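PDB 3KHP: MaoC family protein from Mycobacterium tuberculosis H37Rv, which probably dehydrates (3R)-3-hydroxyacyl thioesters to enoyl thioesters, with two hot-dog-like halves in each chain. Local coordinates for residues P176-F181 and L301-V306; E180-H185 and V274-E279. All coordinates share one frame; numbering follows the deposited sequence.

Overall arrangement
Both contacts belong to the linker that leaves strand 152-162 and heads for strand 188-192, and both lay that linker on the antiparallel sheet of the MaoC-like half. In contact 1, residues 176-181 cross segment 301-306 of strand 298-308 at the corner near Asp303; in contact 2, residues 180-185 run on to strand 271-279. Strand 282-289 lies between those two strands in the sheet. The centres of the contacts are about 10 Å apart, and Phe181 serves both, with Val284 of the intervening strand also touching its ring. At about 14 and 21 Å from the chain centre, respectively, both are surface contacts.

Contact 1: residues P176-F181 and L301-V306; sequences PAAPEF and LDDGAV
With CG anti to its carbonyl carbon (chi1 -80°), the Phe181 side chain swings across to strand 298-308 and presents its rim to the turn at Asp303. Asp303 has its own CG on the same side, beside the backbone N (chi1 -59°), a torsion that leaves its carboxylate next to Ala178 and Pro179. The two segments run nearly at right angles, so the linker crosses the corner of the strand instead of pairing with it, and no hydrogen bond joins them. Pro179 lays the CG end of its ring 3.5 Å from the carbonyl O of Asp303, while Pro179 CD packs 3.6 Å from Asp303 CB, the two side chains crossing almost perpendicularly. Ala178 CB adds a looser touch 4.0 Å from Asp303 OD1. Further along, Phe181 CE2 comes to 3.9 Å from Asp303 CA, which lies at the ring edge and in its plane; the neighbouring Phe181 CZ meets Gly304 N at 4.0 Å, again near the ring plane.

The bend itself is tied from within: Asp303 N donates to Asp302 OD1 (2.8 Å), which it meets on the anti side and somewhat out of the carboxylate plane. Asp303 OD2 is held by the sheet, in a salt bridge with Arg260 of strand 254-261, and Arg286 makes a cation-pi contact with Phe181. Between the two segments themselves there is van der Waals packing of alanine, proline and phenylalanine carbons on the Asp303 side chain and the neighbouring backbone, a fit made by shape and not by directional bonds.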
ATOM      1  N   PRO A 176     -27.157 -17.659  13.574  1.00 53.06           N
ATOM      2  CA  PRO A 176     -26.572 -17.590  14.927  1.00 52.99           C
ATOM      3  C   PRO A 176     -27.087 -16.380  15.692  1.00 52.34           C
ATOM      4  O   PRO A 176     -27.487 -15.380  15.087  1.00 51.84           O
ATOM      5  CB  PRO A 176     -25.048 -17.473  14.679  1.00 53.03           C
ATOM      6  CG  PRO A 176     -24.841 -17.679  13.211  1.00 53.28           C
ATOM      7  CD  PRO A 176     -26.147 -17.344  12.543  1.00 53.41           C
ATOM      8  N   ALA A 177     -27.105 -16.501  17.015  1.00 52.09           N
ATOM      9  CA  ALA A 177     -27.573 -15.422  17.900  1.00 51.55           C
ATOM     10  C   ALA A 177     -26.743 -14.160  17.688  1.00 50.73           C
ATOM     11  O   ALA A 177     -25.504 -14.219  17.700  1.00 50.32           O
ATOM     12  CB  ALA A 177     -27.480 -15.864  19.381  1.00 51.50           C
ATOM     13  N   ALA A 178     -27.429 -13.034  17.485  1.00 49.79           N
ATOM     14  CA  ALA A 178     -26.773 -11.731  17.438  1.00 49.23           C
ATOM     15  C   ALA A 178     -26.271 -11.402  18.850  1.00 48.45           C
ATOM     16  O   ALA A 178     -26.890 -11.828  19.828  1.00 48.67           O
ATOM     17  CB  ALA A 178     -27.741 -10.655  16.957  1.00 48.88           C
ATOM     18  N   PRO A 179     -25.145 -10.666  18.963  1.00 47.36           N
ATOM     19  CA  PRO A 179     -24.681 -10.277  20.292  1.00 46.83           C
ATOM     20  C   PRO A 179     -25.619  -9.286  20.954  1.00 46.18           C
ATOM     21  O   PRO A 179     -26.263  -8.487  20.271  1.00 45.91           O
ATOM     22  CB  PRO A 179     -23.324  -9.611  20.023  1.00 47.11           C
ATOM     23  CG  PRO A 179     -22.924 -10.058  18.666  1.00 47.16           C
ATOM     24  CD  PRO A 179     -24.210 -10.226  17.918  1.00 47.29           C
ATOM     25  N   GLU A 180     -25.677  -9.372  22.280  1.00 45.96           N
ATOM     26  CA  GLU A 180     -26.462  -8.489  23.140  1.00 45.77           C
ATOM     27  C   GLU A 180     -25.678  -7.180  23.302  1.00 44.90           C
ATOM     28  O   GLU A 180     -24.502  -7.189  23.691  1.00 44.09           O
ATOM     29  CB  GLU A 180     -26.672  -9.166  24.519  1.00 45.96           C
ATOM     30  CG  GLU A 180     -27.714  -8.526  25.487  1.00 48.09           C
ATOM     31  CD  GLU A 180     -27.416  -8.771  27.003  1.00 50.17           C
ATOM     32  OE1 GLU A 180     -27.945  -8.012  27.851  1.00 52.36           O
ATOM     33  OE2 GLU A 180     -26.658  -9.708  27.360  1.00 51.03           O
ATOM     34  N   PHE A 181     -26.333  -6.074  22.971  1.00 44.16           N
ATOM     35  CA  PHE A 181     -25.779  -4.757  23.173  1.00 43.96           C
ATOM     36  C   PHE A 181     -26.448  -4.162  24.384  1.00 44.21           C
ATOM     37  O   PHE A 181     -27.651  -3.947  24.362  1.00 43.54           O
ATOM     38  CB  PHE A 181     -26.008  -3.857  21.954  1.00 43.56           C
ATOM     39  CG  PHE A 181     -25.020  -4.102  20.854  1.00 43.13           C
ATOM     40  CD1 PHE A 181     -23.816  -3.407  20.812  1.00 41.10           C
ATOM     41  CD2 PHE A 181     -25.262  -5.074  19.891  1.00 41.73           C
ATOM     42  CE1 PHE A 181     -22.895  -3.650  19.807  1.00 40.59           C
ATOM     43  CE2 PHE A 181     -24.340  -5.310  18.896  1.00 41.77           C
ATOM     44  CZ  PHE A 181     -23.150  -4.601  18.862  1.00 39.98           C
ATOM     45  N   LEU A 301     -20.613  -1.488  10.314  1.00 18.92           N
ATOM     46  CA  LEU A 301     -20.324  -2.794  10.929  1.00 19.26           C
ATOM     47  C   LEU A 301     -21.217  -2.931  12.137  1.00 19.66           C
ATOM     48  O   LEU A 301     -21.270  -2.036  12.990  1.00 20.68           O
ATOM     49  CB  LEU A 301     -18.881  -2.955  11.423  1.00 18.59           C
ATOM     50  CG  LEU A 301     -17.714  -2.855  10.445  1.00 19.88           C
ATOM     51  CD1 LEU A 301     -16.389  -3.003  11.231  1.00 17.76           C
ATOM     52  CD2 LEU A 301     -17.830  -3.903   9.303  1.00 18.29           C
ATOM     53  N   ASP A 302     -21.901  -4.058  12.219  1.00 19.89           N
ATOM     54  CA  ASP A 302     -22.852  -4.301  13.267  1.00 20.19           C
ATOM     55  C   ASP A 302     -22.503  -5.646  13.857  1.00 19.76           C
ATOM     56  O   ASP A 302     -21.670  -6.388  13.317  1.00 17.39           O
ATOM     57  CB  ASP A 302     -24.282  -4.286  12.718  1.00 20.73           C
ATOM     58  CG  ASP A 302     -25.333  -3.804  13.756  1.00 23.55           C
ATOM     59  OD1 ASP A 302     -25.101  -3.928  14.964  1.00 26.39           O
ATOM     60  OD2 ASP A 302     -26.423  -3.339  13.354  1.00 27.29           O
ATOM     61  N   ASP A 303     -23.150  -5.927  14.977  1.00 19.68           N
ATOM     62  CA  ASP A 303     -22.989  -7.170  15.690  1.00 21.11           C
ATOM     63  C   ASP A 303     -21.540  -7.507  15.968  1.00 20.66           C
ATOM     64  O   ASP A 303     -21.142  -8.662  15.937  1.00 20.93           O
ATOM     65  CB  ASP A 303     -23.679  -8.290  14.928  1.00 21.91           C
ATOM     66  CG  ASP A 303     -25.179  -8.027  14.734  1.00 24.26           C
ATOM     67  OD1 ASP A 303     -25.853  -7.433  15.608  1.00 28.35           O
ATOM     68  OD2 ASP A 303     -25.685  -8.440  13.694  1.00 28.10           O
ATOM     69  N   GLY A 304     -20.753  -6.497  16.297  1.00 20.93           N
ATOM     70  CA  GLY A 304     -19.342  -6.711  16.602  1.00 20.89           C
ATOM     71  C   GLY A 304     -19.157  -7.398  17.930  1.00 21.03           C
ATOM     72  O   GLY A 304     -19.831  -7.062  18.888  1.00 20.66           O
ATOM     73  N   ALA A 305     -18.232  -8.350  17.977  1.00 21.27           N
ATOM     74  CA  ALA A 305     -17.947  -9.134  19.169  1.00 22.23           C
ATOM     75  C   ALA A 305     -16.449  -9.302  19.250  1.00 22.84           C
ATOM     76  O   ALA A 305     -15.802  -9.578  18.235  1.00 23.39           O
ATOM     77  CB  ALA A 305     -18.640 -10.515  19.077  1.00 21.41           C
ATOM     78  N   VAL A 306     -15.887  -9.119  20.434  1.00 23.31           N
ATOM     79  CA  VAL A 306     -14.453  -9.121  20.589  1.00 24.13           C
ATOM     80  C   VAL A 306     -14.104  -9.922  21.806  1.00 24.85           C
ATOM     81  O   VAL A 306     -14.730  -9.781  22.844  1.00 24.92           O
ATOM     82  CB  VAL A 306     -13.858  -7.692  20.858  1.00 24.03           C
ATOM     83  CG1 VAL A 306     -12.385  -7.675  20.530  1.00 23.46           C
ATOM     84  CG2 VAL A 306     -14.546  -6.648  20.112  1.00 24.35           C
TER

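Contact 2: residues E180-H185 and V274-E279; sequences EFPDRH and VIWRTE
Arg184 O receives the indole N-H of Trp276, NE1 to O 3.2 Å, and the bond is nearly straight at 170°. The acceptor sits in the indole plane, whereas seen from the carbonyl the donor stands well above the carbonyl plane. This bond ties the linker before strand 188-192 to strand 271-279 in the antiparallel sheet of the MaoC-like half, which probably has the hot-dog fold of its family. The Trp276 side chain, its CG beside the backbone N, points out from the strand toward the linker, which lies over one face of the indole and along its CD1-NE1 edge.

Phe181 comes over that face with its CD1-CE1 edge, CD1 standing 3.6 Å from Trp276 CZ3. It is an offset edge-to-face pair, planes 83° apart and the centroid of the phenyl 5.2 Å from that of the six-membered indole ring. Pro182 packs on the same face as Phe181, at the CG-CD1 side of the five-membered ring, with Pro182 CG 4.1 Å from Trp276 CD1, and the same Pro182 CG reaches Thr278 CG2.

Arg184 has its CG between the backbone N and the carbonyl carbon (chi1 64°), and from there the extended chain runs to the CD1 edge of the indole, sliding past it in the opposite direction. One face of its guanidinium meets Trp276 CD1, though the two planes are far from parallel, so this is no stack. Its charge is paired by Asp187 through NH2; Asp187 also accepts the backbone N-H of Arg277, which would help fix the arginine beside the strand. At the guanidinium edge, in its plane, Arg184 NH1 lies 3.0 Å from Arg277 O.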
ATOM      1  N   GLU A 180     -25.677  -9.372  22.280  1.00 45.96           N
ATOM      2  CA  GLU A 180     -26.462  -8.489  23.140  1.00 45.77           C
ATOM      3  C   GLU A 180     -25.678  -7.180  23.302  1.00 44.90           C
ATOM      4  O   GLU A 180     -24.502  -7.189  23.691  1.00 44.09           O
ATOM      5  CB  GLU A 180     -26.672  -9.166  24.519  1.00 45.96           C
ATOM      6  CG  GLU A 180     -27.714  -8.526  25.487  1.00 48.09           C
ATOM      7  CD  GLU A 180     -27.416  -8.771  27.003  1.00 50.17           C
ATOM      8  OE1 GLU A 180     -27.945  -8.012  27.851  1.00 52.36           O
ATOM      9  OE2 GLU A 180     -26.658  -9.708  27.360  1.00 51.03           O
ATOM     10  N   PHE A 181     -26.333  -6.074  22.971  1.00 44.16           N
ATOM     11  CA  PHE A 181     -25.779  -4.757  23.173  1.00 43.96           C
ATOM     12  C   PHE A 181     -26.448  -4.162  24.384  1.00 44.21           C
ATOM     13  O   PHE A 181     -27.651  -3.947  24.362  1.00 43.54           O
ATOM     14  CB  PHE A 181     -26.008  -3.857  21.954  1.00 43.56           C
ATOM     15  CG  PHE A 181     -25.020  -4.102  20.854  1.00 43.13           C
ATOM     16  CD1 PHE A 181     -23.816  -3.407  20.812  1.00 41.10           C
ATOM     17  CD2 PHE A 181     -25.262  -5.074  19.891  1.00 41.73           C
ATOM     18  CE1 PHE A 181     -22.895  -3.650  19.807  1.00 40.59           C
ATOM     19  CE2 PHE A 181     -24.340  -5.310  18.896  1.00 41.77           C
ATOM     20  CZ  PHE A 181     -23.150  -4.601  18.862  1.00 39.98           C
ATOM     21  N   PRO A 182     -25.667  -3.891  25.441  1.00 44.59           N
ATOM     22  CA  PRO A 182     -26.196  -3.287  26.654  1.00 45.03           C
ATOM     23  C   PRO A 182     -26.977  -2.038  26.359  1.00 45.50           C
ATOM     24  O   PRO A 182     -26.637  -1.305  25.423  1.00 44.51           O
ATOM     25  CB  PRO A 182     -24.940  -2.931  27.447  1.00 45.15           C
ATOM     26  CG  PRO A 182     -23.913  -3.892  26.978  1.00 44.89           C
ATOM     27  CD  PRO A 182     -24.219  -4.140  25.537  1.00 44.56           C
ATOM     28  N   ASP A 183     -28.019  -1.801  27.154  1.00 46.36           N
ATOM     29  CA  ASP A 183     -28.824  -0.602  27.007  1.00 47.29           C
ATOM     30  C   ASP A 183     -28.212   0.504  27.857  1.00 47.13           C
ATOM     31  O   ASP A 183     -28.675   0.795  28.984  1.00 48.03           O
ATOM     32  CB  ASP A 183     -30.283  -0.849  27.395  1.00 47.80           C
ATOM     33  CG  ASP A 183     -31.141   0.398  27.258  1.00 49.88           C
ATOM     34  OD1 ASP A 183     -30.872   1.245  26.379  1.00 51.72           O
ATOM     35  OD2 ASP A 183     -32.099   0.537  28.050  1.00 55.08           O
ATOM     36  N   ARG A 184     -27.157   1.103  27.301  1.00 46.39           N
ATOM     37  CA  ARG A 184     -26.476   2.273  27.868  1.00 45.51           C
ATOM     38  C   ARG A 184     -25.574   2.891  26.811  1.00 44.39           C
ATOM     39  O   ARG A 184     -25.480   2.389  25.682  1.00 44.11           O
ATOM     40  CB  ARG A 184     -25.651   1.901  29.106  1.00 45.37           C
ATOM     41  CG  ARG A 184     -24.515   0.948  28.834  1.00 45.43           C
ATOM     42  CD  ARG A 184     -24.023   0.334  30.131  1.00 46.25           C
ATOM     43  NE  ARG A 184     -23.195  -0.849  29.900  1.00 46.09           N
ATOM     44  CZ  ARG A 184     -21.928  -0.798  29.515  1.00 45.62           C
ATOM     45  NH1 ARG A 184     -21.226  -1.909  29.317  1.00 45.35           N
ATOM     46  NH2 ARG A 184     -21.359   0.374  29.309  1.00 46.68           N
ATOM     47  N   HIS A 185     -24.921   3.985  27.178  1.00 43.10           N
ATOM     48  CA  HIS A 185     -23.989   4.640  26.278  1.00 42.23           C
ATOM     49  C   HIS A 185     -22.760   3.751  26.125  1.00 40.06           C
ATOM     50  O   HIS A 185     -22.387   3.046  27.050  1.00 39.34           O
ATOM     51  CB  HIS A 185     -23.564   6.013  26.810  1.00 42.45           C
ATOM     52  CG  HIS A 185     -24.627   7.057  26.713  1.00 45.32           C
ATOM     53  ND1 HIS A 185     -24.613   8.204  27.482  1.00 47.70           N
ATOM     54  CD2 HIS A 185     -25.744   7.131  25.947  1.00 48.54           C
ATOM     55  CE1 HIS A 185     -25.665   8.944  27.179  1.00 49.07           C
ATOM     56  NE2 HIS A 185     -26.368   8.314  26.251  1.00 48.38           N
ATOM     57  N   VAL A 274     -17.794   2.207  18.200  1.00 20.16           N
ATOM     58  CA  VAL A 274     -18.402   2.315  19.511  1.00 20.95           C
ATOM     59  C   VAL A 274     -18.367   0.977  20.205  1.00 21.25           C
ATOM     60  O   VAL A 274     -18.780  -0.030  19.658  1.00 20.12           O
ATOM     61  CB  VAL A 274     -19.865   2.845  19.454  1.00 20.92           C
ATOM     62  CG1 VAL A 274     -19.843   4.330  19.282  1.00 21.88           C
ATOM     63  CG2 VAL A 274     -20.689   2.174  18.348  1.00 19.30           C
ATOM     64  N   ILE A 275     -17.849   0.982  21.418  1.00 22.26           N
ATOM     65  CA  ILE A 275     -17.482  -0.235  22.085  1.00 23.35           C
ATOM     66  C   ILE A 275     -18.178  -0.290  23.453  1.00 25.01           C
ATOM     67  O   ILE A 275     -18.394   0.745  24.086  1.00 25.04           O
ATOM     68  CB  ILE A 275     -15.965  -0.296  22.269  1.00 23.10           C
ATOM     69  CG1 ILE A 275     -15.245  -0.124  20.912  1.00 23.61           C
ATOM     70  CG2 ILE A 275     -15.562  -1.598  22.955  1.00 22.22           C
ATOM     71  CD1 ILE A 275     -13.721   0.016  21.026  1.00 21.69           C
ATOM     72  N   TRP A 276     -18.521  -1.503  23.887  1.00 26.26           N
ATOM     73  CA  TRP A 276     -19.118  -1.744  25.191  1.00 27.33           C
ATOM     74  C   TRP A 276     -18.393  -2.901  25.796  1.00 28.88           C
ATOM     75  O   TRP A 276     -18.428  -4.005  25.216  1.00 28.70           O
ATOM     76  CB  TRP A 276     -20.592  -2.160  25.069  1.00 27.42           C
ATOM     77  CG  TRP A 276     -21.539  -1.105  24.658  1.00 25.94           C
ATOM     78  CD1 TRP A 276     -22.342  -0.371  25.474  1.00 26.73           C
ATOM     79  CD2 TRP A 276     -21.825  -0.676  23.329  1.00 26.29           C
ATOM     80  NE1 TRP A 276     -23.104   0.505  24.735  1.00 25.82           N
ATOM     81  CE2 TRP A 276     -22.799   0.336  23.413  1.00 25.62           C
ATOM     82  CE3 TRP A 276     -21.351  -1.041  22.073  1.00 25.56           C
ATOM     83  CZ2 TRP A 276     -23.295   0.980  22.295  1.00 26.45           C
ATOM     84  CZ3 TRP A 276     -21.859  -0.400  20.967  1.00 24.33           C
ATOM     85  CH2 TRP A 276     -22.814   0.590  21.081  1.00 24.84           C
ATOM     86  N   ARG A 277     -17.737  -2.678  26.940  1.00 30.14           N
ATOM     87  CA  ARG A 277     -17.149  -3.773  27.710  0.50 31.27           C
ATOM     88  C   ARG A 277     -18.274  -4.534  28.401  1.00 31.61           C
ATOM     89  O   ARG A 277     -19.091  -3.955  29.108  1.00 31.97           O
ATOM     90  CB  ARG A 277     -16.142  -3.252  28.743  0.50 31.41           C
ATOM     91  CG  ARG A 277     -14.854  -2.758  28.120  0.50 32.32           C
ATOM     92  CD  ARG A 277     -13.938  -2.141  29.148  0.50 32.82           C
ATOM     93  NE  ARG A 277     -12.626  -1.833  28.585  0.50 33.21           N
ATOM     94  CZ  ARG A 277     -12.310  -0.672  28.023  0.50 34.10           C
ATOM     95  NH1 ARG A 277     -13.206   0.307  27.944  0.50 34.17           N
ATOM     96  NH2 ARG A 277     -11.088  -0.488  27.544  0.50 34.38           N
ATOM     97  N   THR A 278     -18.339  -5.824  28.183  1.00 32.84           N
ATOM     98  CA  THR A 278     -19.458  -6.579  28.715  1.00 34.28           C
ATOM     99  C   THR A 278     -19.064  -7.504  29.852  1.00 35.33           C
ATOM    100  O   THR A 278     -19.799  -7.668  30.779  1.00 36.03           O
ATOM    101  CB  THR A 278     -20.183  -7.394  27.593  1.00 33.89           C
ATOM    102  OG1 THR A 278     -19.276  -8.333  27.027  1.00 33.20           O
ATOM    103  CG2 THR A 278     -20.714  -6.473  26.525  1.00 31.14           C
ATOM    104  N   GLU A 279     -17.893  -8.092  29.789  1.00 37.27           N
ATOM    105  CA  GLU A 279     -17.564  -9.177  30.687  1.00 38.66           C
ATOM    106  C   GLU A 279     -16.066  -9.287  30.602  1.00 38.68           C
ATOM    107  O   GLU A 279     -15.513  -9.163  29.520  1.00 39.00           O
ATOM    108  CB  GLU A 279     -18.243 -10.448  30.170  1.00 39.27           C
ATOM    109  CG  GLU A 279     -17.845 -11.776  30.834  1.00 42.96           C
ATOM    110  CD  GLU A 279     -18.427 -12.974  30.093  1.00 46.30           C
ATOM    111  OE1 GLU A 279     -19.601 -12.889  29.667  1.00 48.39           O
ATOM    112  OE2 GLU A 279     -17.717 -13.987  29.925  1.00 49.14           O
TER